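Local coordinates for DUF2666 domain-containing protein (PDB 3V68) that is of unknown function, belongs to the DUF2666 family and probably binds double-stranded DNA, at residues Q129-A141 with W146-T158. Numbering follows the deposited sequence.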
loop_
_atom_site.group_PDB
_atom_site.type_symbol
_atom_site.label_atom_id
_atom_site.label_comp_id
_atom_site.label_asym_id
_atom_site.label_seq_id
_atom_site.Cartn_x
_atom_site.Cartn_y
_atom_site.Cartn_z
ATOM N N GLN A 129 17.996 -9.792 -14.081
ATOM C CA GLN A 129 17.639 -11.138 -13.645
ATOM C C GLN A 129 17.503 -11.158 -12.119
ATOM O O GLN A 129 18.057 -10.283 -11.446
ATOM C CB GLN A 129 18.661 -12.170 -14.142
ATOM C CG GLN A 129 20.063 -12.064 -13.550
ATOM C CD GLN A 129 20.885 -13.320 -13.793
ATOM O OE1 GLN A 129 21.998 -13.256 -14.319
ATOM N NE2 GLN A 129 20.335 -14.472 -13.421
ATOM N N PRO A 130 16.749 -12.132 -11.569
ATOM C CA PRO A 130 16.603 -12.205 -10.114
ATOM C C PRO A 130 17.954 -12.382 -9.418
ATOM O O PRO A 130 18.812 -13.121 -9.910
ATOM C CB PRO A 130 15.727 -13.444 -9.913
ATOM C CG PRO A 130 14.974 -13.585 -11.187
ATOM C CD PRO A 130 15.941 -13.163 -12.248
ATOM N N ARG A 131 18.135 -11.700 -8.289
ATOM C CA ARG A 131 19.401 -11.717 -7.548
ATOM C C ARG A 131 19.706 -13.087 -6.923
ATOM O O ARG A 131 20.866 -13.415 -6.668
ATOM C CB ARG A 131 19.405 -10.606 -6.484
ATOM C CG ARG A 131 20.713 -10.428 -5.687
ATOM C CD ARG A 131 21.950 -10.281 -6.580
ATOM N NE ARG A 131 21.983 -9.016 -7.316
ATOM C CZ ARG A 131 22.652 -7.933 -6.927
ATOM N NH1 ARG A 131 23.356 -7.937 -5.801
ATOM N NH2 ARG A 131 22.621 -6.838 -7.674
ATOM N N TYR A 132 18.662 -13.878 -6.694
ATOM C CA TYR A 132 18.802 -15.194 -6.078
ATOM C C TYR A 132 18.154 -16.264 -6.944
ATOM O O TYR A 132 17.145 -16.012 -7.603
ATOM C CB TYR A 132 18.185 -15.195 -4.677
ATOM C CG TYR A 132 18.781 -14.148 -3.763
ATOM C CD1 TYR A 132 19.926 -14.420 -3.014
ATOM C CD2 TYR A 132 18.206 -12.879 -3.653
ATOM C CE1 TYR A 132 20.482 -13.459 -2.177
ATOM C CE2 TYR A 132 18.757 -11.910 -2.820
ATOM C CZ TYR A 132 19.894 -12.207 -2.085
ATOM O OH TYR A 132 20.445 -11.258 -1.257
ATOM N N GLU A 133 18.745 -17.456 -6.939
ATOM C CA GLU A 133 18.231 -18.576 -7.727
ATOM C C GLU A 133 16.977 -19.178 -7.103
ATOM O O GLU A 133 16.076 -19.625 -7.808
ATOM C CB GLU A 133 19.303 -19.651 -7.899
ATOM C CG GLU A 133 20.485 -19.213 -8.755
ATOM C CD GLU A 133 21.414 -20.359 -9.100
ATOM O OE1 GLU A 133 22.619 -20.265 -8.780
ATOM O OE2 GLU A 133 20.942 -21.355 -9.688
ATOM N N GLU A 134 16.931 -19.193 -5.777
ATOM C CA GLU A 134 15.758 -19.673 -5.060
ATOM C C GLU A 134 14.655 -18.627 -5.100
ATOM O O GLU A 134 14.923 -17.444 -5.336
ATOM C CB GLU A 134 16.101 -20.030 -3.609
ATOM C CG GLU A 134 17.042 -19.057 -2.911
ATOM C CD GLU A 134 18.509 -19.370 -3.147
ATOM O OE1 GLU A 134 18.927 -20.519 -2.889
ATOM O OE2 GLU A 134 19.247 -18.461 -3.584
ATOM N N ASP A 135 13.421 -19.074 -4.881
ATOM C CA ASP A 135 12.287 -18.174 -4.703
ATOM C C ASP A 135 12.612 -17.168 -3.604
ATOM O O ASP A 135 13.227 -17.521 -2.595
ATOM C CB ASP A 135 11.020 -18.963 -4.346
ATOM C CG ASP A 135 10.362 -19.618 -5.555
ATOM O OD1 ASP A 135 10.879 -19.489 -6.688
ATOM O OD2 ASP A 135 9.315 -20.272 -5.365
ATOM N N HIS A 136 12.209 -15.916 -3.805
ATOM C CA HIS A 136 12.596 -14.838 -2.896
ATOM C C HIS A 136 11.828 -13.549 -3.163
ATOM O O HIS A 136 11.207 -13.382 -4.213
ATOM C CB HIS A 136 14.091 -14.529 -3.048
ATOM C CG HIS A 136 14.431 -13.886 -4.357
ATOM N ND1 HIS A 136 14.623 -14.614 -5.510
ATOM C CD2 HIS A 136 14.563 -12.584 -4.705
ATOM C CE1 HIS A 136 14.888 -13.789 -6.509
ATOM N NE2 HIS A 136 14.850 -12.550 -6.049
ATOM N N ILE A 137 11.898 -12.645 -2.191
ATOM C CA ILE A 137 11.573 -11.236 -2.377
ATOM C C ILE A 137 12.841 -10.467 -2.025
ATOM O O ILE A 137 13.486 -10.765 -1.022
ATOM C CB ILE A 137 10.431 -10.772 -1.433
ATOM C CG1 ILE A 137 9.220 -11.724 -1.490
ATOM C CG2 ILE A 137 10.048 -9.309 -1.716
ATOM C CD1 ILE A 137 8.486 -11.772 -2.820
ATOM N N ASN A 138 13.202 -9.485 -2.846
ATOM C CA ASN A 138 14.410 -8.697 -2.604
ATOM C C ASN A 138 14.244 -7.213 -2.931
ATOM O O ASN A 138 14.133 -6.838 -4.101
ATOM C CB ASN A 138 15.598 -9.301 -3.374
ATOM C CG ASN A 138 16.784 -8.357 -3.464
ATOM O OD1 ASN A 138 17.140 -7.682 -2.496
ATOM N ND2 ASN A 138 17.400 -8.300 -4.643
ATOM N N PHE A 139 14.214 -6.381 -1.890
ATOM C CA PHE A 139 14.331 -4.932 -2.040
ATOM C C PHE A 139 15.626 -4.490 -1.381
ATOM O O PHE A 139 15.783 -4.609 -0.165
ATOM C CB PHE A 139 13.142 -4.193 -1.409
ATOM C CG PHE A 139 13.206 -2.689 -1.558
ATOM C CD1 PHE A 139 12.636 -2.070 -2.660
ATOM C CD2 PHE A 139 13.845 -1.896 -0.601
ATOM C CE1 PHE A 139 12.685 -0.688 -2.814
ATOM C CE2 PHE A 139 13.909 -0.509 -0.745
ATOM C CZ PHE A 139 13.327 0.097 -1.861
ATOM N N THR A 140 16.545 -3.966 -2.183
ATOM C CA THR A 140 17.833 -3.518 -1.674
ATOM C C THR A 140 18.089 -2.102 -2.153
ATOM O O THR A 140 18.029 -1.822 -3.354
ATOM C CB THR A 140 18.977 -4.466 -2.114
ATOM O OG1 THR A 140 18.756 -5.765 -1.560
ATOM C CG2 THR A 140 20.328 -3.954 -1.637
ATOM N N ALA A 141 18.349 -1.211 -1.201
ATOM C CA ALA A 141 18.605 0.187 -1.499
ATOM C C ALA A 141 19.791 0.705 -0.710
ATOM O O ALA A 141 19.842 0.564 0.513
ATOM C CB ALA A 141 17.367 1.029 -1.197
ATOM N N TRP A 146 21.137 6.726 3.000
ATOM C CA TRP A 146 19.925 5.908 3.026
ATOM C C TRP A 146 20.203 4.462 2.622
ATOM O O TRP A 146 20.613 4.187 1.491
ATOM C CB TRP A 146 18.848 6.526 2.117
ATOM C CG TRP A 146 17.586 5.710 1.987
ATOM C CD1 TRP A 146 16.755 5.316 2.996
ATOM C CD2 TRP A 146 17.003 5.216 0.772
ATOM N NE1 TRP A 146 15.698 4.596 2.486
ATOM C CE2 TRP A 146 15.828 4.517 1.125
ATOM C CE3 TRP A 146 17.367 5.287 -0.581
ATOM C CZ2 TRP A 146 15.008 3.898 0.174
ATOM C CZ3 TRP A 146 16.554 4.669 -1.528
ATOM C CH2 TRP A 146 15.384 3.986 -1.143
ATOM N N ILE A 147 19.973 3.543 3.558
ATOM C CA ILE A 147 20.117 2.116 3.292
ATOM C C ILE A 147 18.923 1.322 3.821
ATOM O O ILE A 147 18.541 1.456 4.988
ATOM C CB ILE A 147 21.451 1.537 3.856
ATOM C CG1 ILE A 147 21.552 0.037 3.553
ATOM C CG2 ILE A 147 21.593 1.817 5.351
ATOM C CD1 ILE A 147 22.969 -0.493 3.532
ATOM N N VAL A 148 18.332 0.516 2.942
ATOM C CA VAL A 148 17.237 -0.384 3.299
ATOM C C VAL A 148 17.478 -1.738 2.642
ATOM O O VAL A 148 17.714 -1.829 1.434
ATOM C CB VAL A 148 15.844 0.166 2.851
ATOM C CG1 VAL A 148 14.759 -0.906 3.010
ATOM C CG2 VAL A 148 15.467 1.402 3.644
ATOM N N VAL A 149 17.436 -2.791 3.445
ATOM C CA VAL A 149 17.515 -4.143 2.917
ATOM C C VAL A 149 16.333 -4.917 3.471
ATOM O O VAL A 149 16.260 -5.184 4.673
ATOM C CB VAL A 149 18.853 -4.822 3.270
ATOM C CG1 VAL A 149 18.845 -6.280 2.854
ATOM C CG2 VAL A 149 20.018 -4.082 2.617
ATOM N N LYS A 150 15.396 -5.250 2.589
ATOM C CA LYS A 150 14.203 -5.994 2.973
ATOM C C LYS A 150 14.060 -7.171 2.026
ATOM O O LYS A 150 13.563 -7.036 0.900
ATOM C CB LYS A 150 12.966 -5.086 2.974
ATOM C CG LYS A 150 12.959 -4.088 4.133
ATOM C CD LYS A 150 11.779 -3.126 4.105
ATOM C CE LYS A 150 11.818 -2.212 5.333
ATOM N NZ LYS A 150 10.633 -1.313 5.442
ATOM N N ARG A 151 14.543 -8.324 2.474
ATOM C CA ARG A 151 14.562 -9.504 1.625
ATOM C C ARG A 151 14.439 -10.806 2.408
ATOM O O ARG A 151 14.709 -10.853 3.612
ATOM C CB ARG A 151 15.819 -9.518 0.740
ATOM C CG ARG A 151 17.126 -9.578 1.496
ATOM C CD ARG A 151 18.306 -9.227 0.603
ATOM N NE ARG A 151 19.555 -9.209 1.361
ATOM C CZ ARG A 151 20.653 -8.545 1.007
ATOM N NH1 ARG A 151 20.674 -7.812 -0.103
ATOM N NH2 ARG A 151 21.733 -8.600 1.778
ATOM N N MET A 152 14.001 -11.850 1.715
ATOM C CA MET A 152 14.026 -13.201 2.262
ATOM C C MET A 152 13.880 -14.254 1.177
ATOM O O MET A 152 13.317 -13.996 0.110
ATOM C CB MET A 152 12.959 -13.398 3.346
ATOM C CG MET A 152 11.545 -13.403 2.847
ATOM S SD MET A 152 10.372 -13.557 4.200
ATOM C CE MET A 152 8.898 -13.117 3.313
ATOM N N ILE A 153 14.412 -15.434 1.469
ATOM C CA ILE A 153 14.225 -16.617 0.646
ATOM C C ILE A 153 12.855 -17.215 0.958
ATOM O O ILE A 153 12.431 -17.229 2.117
ATOM C CB ILE A 153 15.337 -17.666 0.936
ATOM C CG1 ILE A 153 16.741 -17.059 0.755
ATOM C CG2 ILE A 153 15.141 -18.944 0.114
ATOM C CD1 ILE A 153 16.993 -16.350 -0.576
ATOM N N ILE A 154 12.170 -17.698 -0.074
ATOM C CA ILE A 154 10.870 -18.346 0.091
ATOM C C ILE A 154 11.000 -19.867 -0.027
ATOM O O ILE A 154 11.466 -20.385 -1.049
ATOM C CB ILE A 154 9.811 -17.801 -0.903
ATOM C CG1 ILE A 154 9.586 -16.298 -0.679
ATOM C CG2 ILE A 154 8.492 -18.563 -0.762
ATOM C CD1 ILE A 154 8.772 -15.613 -1.765
ATOM N N ASP A 155 10.595 -20.554 1.040
ATOM C CA ASP A 155 10.553 -22.014 1.110
ATOM C C ASP A 155 9.117 -22.506 1.035
ATOM O O ASP A 155 8.168 -21.717 1.046
ATOM C CB ASP A 155 11.138 -22.499 2.443
ATOM C CG ASP A 155 12.650 -22.496 2.466
ATOM O OD1 ASP A 155 13.283 -22.511 1.388
ATOM O OD2 ASP A 155 13.209 -22.497 3.584
ATOM N N GLU A 156 8.968 -23.826 0.982
ATOM C CA GLU A 156 7.663 -24.468 1.081
ATOM C C GLU A 156 7.092 -24.288 2.491
ATOM O O GLU A 156 5.883 -24.413 2.701
ATOM C CB GLU A 156 7.772 -25.959 0.731
ATOM C CG GLU A 156 8.238 -26.255 -0.701
ATOM C CD GLU A 156 9.718 -25.961 -0.931
ATOM O OE1 GLU A 156 10.545 -26.284 -0.048
ATOM O OE2 GLU A 156 10.052 -25.402 -1.998
ATOM N N LYS A 157 7.971 -23.987 3.447
ATOM C CA LYS A 157 7.585 -23.805 4.848
ATOM C C LYS A 157 7.463 -22.330 5.250
ATOM O O LYS A 157 7.234 -22.021 6.424
ATOM C CB LYS A 157 8.569 -24.531 5.782
ATOM C CG LYS A 157 8.859 -26.008 5.444
ATOM C CD LYS A 157 7.650 -26.925 5.640
ATOM C CE LYS A 157 6.942 -27.231 4.320
ATOM N NZ LYS A 157 5.673 -27.989 4.512
ATOM N N THR A 158 7.625 -21.428 4.282
ATOM C CA THR A 158 7.460 -19.994 4.531
ATOM C C THR A 158 5.973 -19.651 4.645
ATOM O O THR A 158 5.206 -19.915 3.720
ATOM C CB THR A 158 8.106 -19.135 3.414
ATOM O OG1 THR A 158 9.469 -19.535 3.226
ATOM C CG2 THR A 158 8.065 -17.647 3.772
HETATM O O HOH W 1 9.087 -21.802 -2.747
#
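Ile137 with Met152, Phe139 with Lys150 and Ala141 with Val148 are the hydrogen-bonded pairs of two antiparallel strands, each exchanging two backbone N-H···O=C bonds of 2.8 to 3.0 Å. Past them, Ile154 N adds a nearly straight bond of 2.7 Å to Asp135 O; a water bridges Asp135 OD2 and Ile154 O, while OD1 makes a salt bridge to Lys11.

Polar side chains meet on the face of Asn138, Thr140 and Arg151. Thr140 OG1 donates to Asn138 OD1 at 2.7 Å, in the carbonyl plane, and receives a weak bond from Arg151 NH1 at 3.2 Å. With CG between backbone N and carbonyl carbon (chi1 62°) and an extended chain, Arg151 slides its guanidinium between Val149 CG1 against one face and Tyr132 OH against the opposite face. Ile153 CD1 lies over the Tyr132 ring. A valine in place of Thr140 would probably leave Asn138 OD1 without its hydroxyl donor and the guanidinium less firmly placed.

Apolar contacts gather on the opposite face of the sheet: Ala141 CB sits 3.9 Å from the centroid of the six-membered Trp146 ring (CH-pi), Val148 CG1 touches the Phe139 ring edge, and Ile154 CD1 packs on Ile137 CG1.

Strands 136-143 and 146-153 form a beta hairpin; strand 5-12 pairs with the other edge of 136-143, placing it in a four-stranded antiparallel sheet packed against helices 26-43 and 160-181.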